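Local coordinates for alpha-1,3-glucanase (Paenibacillus glycanilyticus, PDB 6K0P), which hydrolyses alpha-1,3-glucan, probably by cleaving the alpha-1,3-glucosidic linkages between its glucose units, as a glycoside hydrolase of family 87, at residues 344-358 with 376-390. The protein carries 1 engineered substitution. Numbering follows the deposited sequence.
Sequences IDNNYARGTGDDSFA and TNLTATNVRRAAAFA. With ACY (acetic acid), chain K.
Chi1 of Asp345 at 180° swings its carboxylate away from the backbone N, while Thr376 sets OG1 between N and carbonyl carbon (chi1 57°); together these bring Thr376 OG1 to 2.7 Å from Asp345 OD1. Asn377 ND2 lies 2.8 Å from Asp345 OD1, on its syn lone pair, so two bonds grip OD1, the threonine coming from above the carboxylate plane; Asn377 OD1 accepts from Asn401 ND2. From here strands 348-350 and 378-381 run parallel in register, the side chains stacking rung on rung: Thr379 CG2 packs 3.6 Å from Tyr348 CD2, and one water joins Tyr348 OH to Thr381 OG1. Inside the coil, Leu378 CD1 lies over one face of the Phe357 ring, toward its rim, in a CH-pi contact. In the loops between the ladders Asp355 OD1 accepts from Ala387 N at 2.9 Å, and Asp355 OD2 bonds Tyr392 OH. The second ladder, shifted by one residue, pairs Phe357 with Phe389, their rings rim to rim (Phe357 CD2 to Phe389 CE1, 3.6 Å), and Ala358 with Ala390. This is the coil-on-coil stacking of a right-handed parallel beta-helix, the pectate lyase-like fold. Strand 319-326 continues the stack beside 343-350, and 397-407 beside 374-383, while Arg350 touches strand 72-80 and salt-bridges Asp138 and Glu171.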
loop_
_atom_site.group_PDB
_atom_site.type_symbol
_atom_site.label_atom_id
_atom_site.label_comp_id
_atom_site.label_asym_id
_atom_site.label_seq_id
_atom_site.Cartn_x
_atom_site.Cartn_y
_atom_site.Cartn_z
ATOM N N ILE A 344 -10.339 9.449 -3.811
ATOM C CA ILE A 344 -9.169 8.887 -3.142
ATOM C C ILE A 344 -7.966 9.412 -3.914
ATOM O O ILE A 344 -7.571 8.833 -4.932
ATOM C CB ILE A 344 -9.217 7.348 -3.133
ATOM C CG1 ILE A 344 -10.575 6.853 -2.619
ATOM C CG2 ILE A 344 -8.062 6.762 -2.314
ATOM C CD1 ILE A 344 -10.931 7.324 -1.240
ATOM N N ASP A 345 -7.393 10.525 -3.458
ATOM C CA ASP A 345 -6.461 11.306 -4.260
ATOM C C ASP A 345 -5.173 11.584 -3.503
ATOM O O ASP A 345 -5.202 12.041 -2.357
ATOM C CB ASP A 345 -7.095 12.644 -4.641
ATOM C CG ASP A 345 -6.175 13.502 -5.466
ATOM O OD1 ASP A 345 -5.588 12.976 -6.434
ATOM O OD2 ASP A 345 -6.045 14.705 -5.161
ATOM N N ASN A 346 -4.042 11.331 -4.153
ATOM C CA ASN A 346 -2.752 11.796 -3.657
ATOM C C ASN A 346 -2.406 11.183 -2.306
ATOM O O ASN A 346 -2.007 11.876 -1.370
ATOM C CB ASN A 346 -2.652 13.325 -3.626
ATOM C CG ASN A 346 -1.233 13.797 -3.823
ATOM O OD1 ASN A 346 -0.627 13.528 -4.861
ATOM N ND2 ASN A 346 -0.678 14.479 -2.822
ATOM N N ASN A 347 -2.544 9.863 -2.223
ATOM C CA ASN A 347 -2.203 9.107 -1.030
ATOM C C ASN A 347 -1.038 8.177 -1.333
ATOM O O ASN A 347 -0.908 7.656 -2.445
ATOM C CB ASN A 347 -3.393 8.284 -0.556
ATOM C CG ASN A 347 -4.599 9.148 -0.246
ATOM O OD1 ASN A 347 -4.609 9.872 0.743
ATOM N ND2 ASN A 347 -5.621 9.081 -1.093
ATOM N N TYR A 348 -0.202 7.973 -0.321
ATOM C CA TYR A 348 0.987 7.136 -0.417
ATOM C C TYR A 348 0.832 5.986 0.561
ATOM O O TYR A 348 0.556 6.212 1.746
ATOM C CB TYR A 348 2.237 7.951 -0.044
ATOM C CG TYR A 348 3.505 7.128 0.055
ATOM C CD1 TYR A 348 3.861 6.494 1.245
ATOM C CD2 TYR A 348 4.363 7.006 -1.029
ATOM C CE1 TYR A 348 5.013 5.734 1.341
ATOM C CE2 TYR A 348 5.522 6.250 -0.945
ATOM C CZ TYR A 348 5.843 5.621 0.245
ATOM O OH TYR A 348 6.997 4.862 0.340
ATOM N N ALA A 349 1.021 4.759 0.071
ATOM C CA ALA A 349 0.983 3.571 0.912
ATOM C C ALA A 349 2.275 2.793 0.733
ATOM O O ALA A 349 2.743 2.605 -0.394
ATOM C CB ALA A 349 -0.195 2.660 0.551
ATOM N N ARG A 350 2.848 2.347 1.849
ATOM C CA ARG A 350 3.994 1.443 1.809
ATOM C C ARG A 350 3.818 0.408 2.909
ATOM O O ARG A 350 3.538 0.762 4.058
ATOM C CB ARG A 350 5.320 2.190 2.015
ATOM C CG ARG A 350 6.531 1.254 1.944
ATOM C CD ARG A 350 7.837 2.018 2.073
ATOM N NE ARG A 350 8.115 2.500 3.432
ATOM C CZ ARG A 350 8.430 3.760 3.740
ATOM N NH1 ARG A 350 8.487 4.703 2.796
ATOM N NH2 ARG A 350 8.713 4.080 4.994
ATOM N N GLY A 351 3.990 -0.865 2.572
ATOM C CA GLY A 351 3.894 -1.900 3.582
ATOM C C GLY A 351 2.498 -2.282 4.032
ATOM O O GLY A 351 2.324 -2.717 5.178
ATOM N N THR A 352 1.486 -2.148 3.176
ATOM C CA THR A 352 0.188 -2.682 3.579
ATOM C C THR A 352 0.237 -4.210 3.645
ATOM O O THR A 352 1.154 -4.853 3.118
ATOM C CB THR A 352 -0.943 -2.204 2.664
ATOM O OG1 THR A 352 -0.770 -2.739 1.347
ATOM C CG2 THR A 352 -0.991 -0.675 2.598
ATOM N N GLY A 353 -0.755 -4.792 4.325
ATOM C CA GLY A 353 -0.774 -6.226 4.564
ATOM C C GLY A 353 -1.789 -6.970 3.714
ATOM O O GLY A 353 -1.983 -8.185 3.855
ATOM N N ASP A 354 -2.467 -6.225 2.848
ATOM C CA ASP A 354 -3.374 -6.740 1.820
ATOM C C ASP A 354 -3.479 -5.622 0.785
ATOM O O ASP A 354 -2.681 -4.677 0.816
ATOM C CB ASP A 354 -4.708 -7.164 2.447
ATOM C CG ASP A 354 -5.392 -8.291 1.684
ATOM O OD1 ASP A 354 -5.758 -8.099 0.501
ATOM O OD2 ASP A 354 -5.583 -9.375 2.272
ATOM N N ASP A 355 -4.446 -5.720 -0.137
ATOM C CA ASP A 355 -4.584 -4.742 -1.218
ATOM C C ASP A 355 -4.409 -3.328 -0.677
ATOM O O ASP A 355 -5.120 -2.915 0.242
ATOM C CB ASP A 355 -5.982 -4.847 -1.842
ATOM C CG ASP A 355 -6.221 -6.141 -2.604
ATOM O OD1 ASP A 355 -5.282 -6.718 -3.194
ATOM O OD2 ASP A 355 -7.402 -6.560 -2.632
ATOM N N SER A 356 -3.469 -2.564 -1.238
ATOM C CA SER A 356 -3.200 -1.250 -0.650
ATOM C C SER A 356 -4.383 -0.310 -0.847
ATOM O O SER A 356 -4.864 0.311 0.109
ATOM C CB SER A 356 -1.938 -0.629 -1.236
ATOM O OG SER A 356 -0.793 -1.427 -0.957
ATOM N N PHE A 357 -4.865 -0.197 -2.085
ATOM C CA PHE A 357 -6.045 0.594 -2.420
ATOM C C PHE A 357 -6.974 -0.326 -3.185
ATOM O O PHE A 357 -6.571 -0.898 -4.203
ATOM C CB PHE A 357 -5.664 1.794 -3.290
ATOM C CG PHE A 357 -4.755 2.775 -2.606
ATOM C CD1 PHE A 357 -5.260 3.704 -1.707
ATOM C CD2 PHE A 357 -3.398 2.762 -2.861
ATOM C CE1 PHE A 357 -4.416 4.616 -1.073
ATOM C CE2 PHE A 357 -2.552 3.664 -2.227
ATOM C CZ PHE A 357 -3.063 4.587 -1.333
ATOM N N ALA A 358 -8.204 -0.473 -2.704
ATOM C CA ALA A 358 -9.119 -1.455 -3.269
ATOM C C ALA A 358 -10.521 -0.876 -3.388
ATOM O O ALA A 358 -10.913 0.033 -2.645
ATOM C CB ALA A 358 -9.164 -2.735 -2.430
ATOM N N THR A 376 -6.909 8.488 -7.704
ATOM C CA THR A 376 -6.011 9.281 -8.536
ATOM C C THR A 376 -4.736 9.625 -7.783
ATOM O O THR A 376 -4.763 9.865 -6.571
ATOM C CB THR A 376 -6.679 10.580 -9.013
ATOM O OG1 THR A 376 -7.127 11.339 -7.879
ATOM C CG2 THR A 376 -7.882 10.275 -9.910
ATOM N N ASN A 377 -3.617 9.656 -8.510
ATOM C CA ASN A 377 -2.342 10.094 -7.947
ATOM C C ASN A 377 -1.996 9.274 -6.706
ATOM O O ASN A 377 -1.767 9.804 -5.620
ATOM C CB ASN A 377 -2.359 11.600 -7.645
ATOM C CG ASN A 377 -2.812 12.432 -8.833
ATOM O OD1 ASN A 377 -2.253 12.323 -9.923
ATOM N ND2 ASN A 377 -3.832 13.257 -8.631
ATOM N N LEU A 378 -1.965 7.957 -6.882
ATOM C CA LEU A 378 -1.778 7.040 -5.765
ATOM C C LEU A 378 -0.472 6.278 -5.920
ATOM O O LEU A 378 -0.119 5.844 -7.026
ATOM C CB LEU A 378 -2.931 6.038 -5.682
ATOM C CG LEU A 378 -4.342 6.604 -5.504
ATOM C CD1 LEU A 378 -5.350 5.460 -5.362
ATOM C CD2 LEU A 378 -4.417 7.527 -4.284
ATOM N N THR A 379 0.240 6.105 -4.809
ATOM C CA THR A 379 1.443 5.288 -4.770
ATOM C C THR A 379 1.236 4.170 -3.763
ATOM O O THR A 379 0.755 4.412 -2.651
ATOM C CB THR A 379 2.645 6.142 -4.373
ATOM O OG1 THR A 379 2.920 7.067 -5.433
ATOM C CG2 THR A 379 3.875 5.271 -4.099
ATOM N N ALA A 380 1.580 2.943 -4.158
ATOM C CA ALA A 380 1.501 1.792 -3.262
ATOM C C ALA A 380 2.711 0.907 -3.518
ATOM O O ALA A 380 2.846 0.343 -4.607
ATOM C CB ALA A 380 0.197 1.020 -3.471
ATOM N N THR A 381 3.592 0.784 -2.526
ATOM C CA THR A 381 4.839 0.047 -2.699
ATOM C C THR A 381 5.032 -0.905 -1.525
ATOM O O THR A 381 4.399 -0.764 -0.479
ATOM C CB THR A 381 6.044 0.983 -2.765
ATOM O OG1 THR A 381 6.135 1.717 -1.539
ATOM C CG2 THR A 381 5.910 1.958 -3.939
ATOM N N ASN A 382 5.935 -1.869 -1.697
ATOM C CA ASN A 382 6.215 -2.848 -0.649
ATOM C C ASN A 382 4.916 -3.458 -0.127
ATOM O O ASN A 382 4.631 -3.453 1.076
ATOM C CB ASN A 382 7.026 -2.231 0.493
ATOM C CG ASN A 382 8.465 -1.958 0.117
ATOM O OD1 ASN A 382 8.927 -0.826 0.214
ATOM N ND2 ASN A 382 9.196 -2.998 -0.293
ATOM N N VAL A 383 4.104 -3.965 -1.050
ATOM C CA VAL A 383 2.826 -4.567 -0.686
ATOM C C VAL A 383 3.129 -5.945 -0.114
ATOM O O VAL A 383 3.607 -6.831 -0.830
ATOM C CB VAL A 383 1.887 -4.668 -1.889
ATOM C CG1 VAL A 383 0.501 -5.047 -1.402
ATOM C CG2 VAL A 383 1.840 -3.342 -2.649
ATOM N N ARG A 384 2.862 -6.128 1.173
ATOM C CA ARG A 384 3.352 -7.316 1.863
ATOM C C ARG A 384 2.506 -8.556 1.595
ATOM O O ARG A 384 2.937 -9.670 1.913
ATOM C CB ARG A 384 3.494 -7.022 3.356
ATOM C CG ARG A 384 4.425 -5.832 3.613
ATOM C CD ARG A 384 4.817 -5.735 5.072
ATOM N NE ARG A 384 3.759 -5.176 5.906
ATOM C CZ ARG A 384 3.910 -4.937 7.202
ATOM N NH1 ARG A 384 5.062 -5.232 7.794
ATOM N NH2 ARG A 384 2.919 -4.410 7.905
ATOM N N ARG A 385 1.318 -8.382 1.025
ATOM C CA ARG A 385 0.472 -9.473 0.568
ATOM C C ARG A 385 -0.587 -8.847 -0.322
ATOM O O ARG A 385 -1.020 -7.724 -0.055
ATOM C CB ARG A 385 -0.195 -10.180 1.762
ATOM C CG ARG A 385 -1.218 -11.225 1.360
ATOM C CD ARG A 385 -1.942 -11.753 2.573
ATOM N NE ARG A 385 -3.026 -12.642 2.178
ATOM C CZ ARG A 385 -3.541 -13.561 2.977
ATOM N NH1 ARG A 385 -3.070 -13.699 4.213
ATOM N NH2 ARG A 385 -4.524 -14.339 2.536
ATOM N N ALA A 386 -0.981 -9.561 -1.385
ATOM C CA ALA A 386 -2.008 -9.102 -2.325
ATOM C C ALA A 386 -1.513 -7.942 -3.192
ATOM O O ALA A 386 -0.304 -7.810 -3.414
ATOM C CB ALA A 386 -3.355 -8.847 -1.634
ATOM N N ALA A 387 -2.415 -7.128 -3.740
ATOM C CA ALA A 387 -2.042 -6.244 -4.838
ATOM C C ALA A 387 -1.850 -4.802 -4.375
ATOM O O ALA A 387 -2.370 -4.380 -3.341
ATOM C CB ALA A 387 -3.095 -6.295 -5.958
ATOM N N ALA A 388 -1.099 -4.034 -5.172
ATOM C CA ALA A 388 -1.016 -2.597 -4.922
ATOM C C ALA A 388 -2.370 -1.927 -5.132
ATOM O O ALA A 388 -2.792 -1.083 -4.331
ATOM C CB ALA A 388 0.065 -1.972 -5.810
ATOM N N PHE A 389 -3.070 -2.296 -6.202
ATOM C CA PHE A 389 -4.369 -1.730 -6.542
ATOM C C PHE A 389 -5.275 -2.879 -6.952
ATOM O O PHE A 389 -4.852 -3.764 -7.694
ATOM C CB PHE A 389 -4.233 -0.729 -7.708
ATOM C CG PHE A 389 -3.237 0.357 -7.445
ATOM C CD1 PHE A 389 -3.597 1.473 -6.696
ATOM C CD2 PHE A 389 -1.932 0.254 -7.915
ATOM C CE1 PHE A 389 -2.671 2.463 -6.421
ATOM C CE2 PHE A 389 -1.003 1.247 -7.647
ATOM C CZ PHE A 389 -1.379 2.357 -6.905
ATOM N N ALA A 390 -6.516 -2.875 -6.466
ATOM C CA ALA A 390 -7.420 -3.976 -6.772
ATOM C C ALA A 390 -8.827 -3.451 -6.985
ATOM O O ALA A 390 -9.347 -2.691 -6.160
ATOM C CB ALA A 390 -7.418 -5.027 -5.657
HETATM C C ACY K . -4.861 -13.037 -0.836
HETATM O O ACY K . -5.715 -13.622 -0.071
HETATM O OXT ACY K . -3.810 -12.531 -0.474
HETATM C CH3 ACY K . -5.278 -13.032 -2.301
HETATM O O HOH W 1 8.056 3.831 -1.817
HETATM O O HOH W 2 1.732 -0.873 0.404
#